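Local atomic coordinates of 3-carboxy-cis,cis-muconate cycloisomerase (Pseudomonas putida, PDB entry 1RE5), a protein that belongs to the mainly helical, four-chain enzymes of the fumarase/aspartase (lyase) superfamily. Residues S106-D111 and P225-R230. Sequence-based numbering, arbitrary orientation.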
# COMPACT_ATOMS: atom_id res chain seq x y z
N SER D 106 -10.65 -2.30 28.87
CA SER D 106 -10.53 -1.08 28.06
C SER D 106 -11.01 -1.24 26.62
O SER D 106 -11.78 -0.42 26.11
CB SER D 106 -9.07 -0.61 28.07
OG SER D 106 -8.66 -0.21 29.36
N GLN D 107 -10.55 -2.29 25.95
CA GLN D 107 -10.95 -2.51 24.56
C GLN D 107 -12.46 -2.66 24.37
O GLN D 107 -13.00 -2.31 23.32
CB GLN D 107 -10.22 -3.72 23.97
CG GLN D 107 -10.35 -3.80 22.45
CD GLN D 107 -9.55 -4.91 21.82
OE1 GLN D 107 -9.55 -5.07 20.61
NE2 GLN D 107 -8.86 -5.68 22.65
N ASP D 108 -13.16 -3.17 25.39
CA ASP D 108 -14.60 -3.33 25.29
C ASP D 108 -15.23 -1.96 25.07
O ASP D 108 -16.10 -1.80 24.20
CB ASP D 108 -15.18 -3.92 26.58
CG ASP D 108 -14.78 -5.35 26.79
OD1 ASP D 108 -14.74 -6.11 25.81
OD2 ASP D 108 -14.52 -5.73 27.95
N ALA D 109 -14.77 -0.98 25.85
CA ALA D 109 -15.31 0.37 25.74
C ALA D 109 -14.89 1.04 24.44
O ALA D 109 -15.70 1.71 23.78
CB ALA D 109 -14.85 1.21 26.92
N MET D 110 -13.63 0.87 24.08
CA MET D 110 -13.10 1.45 22.85
C MET D 110 -13.72 0.89 21.56
O MET D 110 -14.18 1.65 20.70
CB MET D 110 -11.60 1.24 22.84
CG MET D 110 -10.90 1.93 23.97
SD MET D 110 -9.14 1.91 23.66
CE MET D 110 -8.61 0.80 24.97
N ASP D 111 -13.73 -0.43 21.40
CA ASP D 111 -14.30 -1.02 20.20
C ASP D 111 -15.80 -0.75 20.10
O ASP D 111 -16.31 -0.42 19.03
CB ASP D 111 -14.05 -2.53 20.14
CG ASP D 111 -12.67 -2.89 19.60
OD1 ASP D 111 -11.90 -1.99 19.20
OD2 ASP D 111 -12.36 -4.11 19.58
N PRO D 225 -16.60 -12.65 21.68
CA PRO D 225 -15.89 -11.37 21.65
C PRO D 225 -14.88 -11.41 20.50
O PRO D 225 -14.45 -12.49 20.10
CB PRO D 225 -15.21 -11.31 23.01
CG PRO D 225 -16.18 -12.05 23.89
CD PRO D 225 -16.55 -13.24 23.03
N TRP D 226 -14.48 -10.25 19.98
CA TRP D 226 -13.52 -10.23 18.87
C TRP D 226 -12.36 -9.25 19.05
O TRP D 226 -12.01 -8.51 18.13
CB TRP D 226 -14.26 -9.92 17.56
CG TRP D 226 -15.28 -8.82 17.69
CD1 TRP D 226 -16.51 -8.92 18.27
CD2 TRP D 226 -15.12 -7.45 17.32
NE1 TRP D 226 -17.13 -7.69 18.29
CE2 TRP D 226 -16.30 -6.77 17.71
CE3 TRP D 226 -14.09 -6.72 16.69
CZ2 TRP D 226 -16.48 -5.40 17.49
CZ3 TRP D 226 -14.27 -5.35 16.48
CH2 TRP D 226 -15.46 -4.71 16.88
N HIS D 227 -11.74 -9.26 20.23
CA HIS D 227 -10.62 -8.36 20.51
C HIS D 227 -9.49 -8.44 19.48
O HIS D 227 -8.87 -7.41 19.16
CB HIS D 227 -10.03 -8.63 21.91
CG HIS D 227 -11.00 -8.39 23.02
ND1 HIS D 227 -11.77 -7.25 23.10
CD2 HIS D 227 -11.32 -9.14 24.10
CE1 HIS D 227 -12.54 -7.31 24.18
NE2 HIS D 227 -12.28 -8.45 24.80
N THR D 228 -9.20 -9.64 18.97
CA THR D 228 -8.12 -9.79 17.99
C THR D 228 -8.55 -10.43 16.66
O THR D 228 -7.72 -10.96 15.91
CB THR D 228 -6.91 -10.55 18.60
OG1 THR D 228 -7.28 -11.88 18.97
CG2 THR D 228 -6.40 -9.83 19.82
N GLN D 229 -9.86 -10.39 16.39
CA GLN D 229 -10.42 -10.88 15.13
C GLN D 229 -11.05 -9.60 14.56
O GLN D 229 -12.22 -9.28 14.86
CB GLN D 229 -11.49 -11.94 15.39
CG GLN D 229 -10.97 -13.28 15.94
CD GLN D 229 -10.02 -14.01 14.99
OE1 GLN D 229 -9.98 -13.73 13.79
NE2 GLN D 229 -9.26 -14.95 15.54
N ARG D 230 -10.29 -8.87 13.74
CA ARG D 230 -10.76 -7.59 13.21
C ARG D 230 -11.37 -7.55 11.80
O ARG D 230 -11.57 -6.46 11.23
CB ARG D 230 -9.59 -6.60 13.27
CG ARG D 230 -8.62 -6.87 14.41
CD ARG D 230 -9.27 -6.59 15.73
NE ARG D 230 -9.39 -5.15 15.96
CZ ARG D 230 -10.19 -4.62 16.89
NH1 ARG D 230 -10.93 -5.41 17.66
NH2 ARG D 230 -10.24 -3.31 17.05
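A bidentate salt bridge between Asp111 and Arg230 joins the first turns of helix 106-142 to the loop that leads into helix 231-257, both part of the lyase family region. The pairing is end-on. Arg230 NH1 donates to Asp111 OD2 at 2.7 Å, and NH2 donates to Asp111 OD1 at 3.0 Å, both bonds nearly straight at the hydrogen. Both oxygens are met on their syn sides and lie almost in the guanidinium plane, although that plane is turned 27° from the carboxylate. The arginine chain is bent at chi2 and chi3. Its NH1 also makes a weak bond to Trp226 O, the carbonyl that opens the type I turn Trp226-Gln229. CZ3 of the Trp226 indole lies 3.8 Å from Asp111 OD2. One turn earlier, the extended Gln107 side chain slides past His227 in the opposite direction, with amide and imidazole planes 37° apart. Asp108 OD1 approaches the edge of that imidazole, 3.0 Å from CE1, while its carboxylate is held by the backbone nitrogens of Thr105, Gly193 and Gly194. All six touching residues are buried. Arg230 NH2 forms a second salt bridge to Glu323 of helix 319-347, whose Trp320 packs on Gln107, Asp111 and Arg230; helix 21-40 meets Asp108 through Phe31, and Pro225 packs on Trp437 of a second subunit.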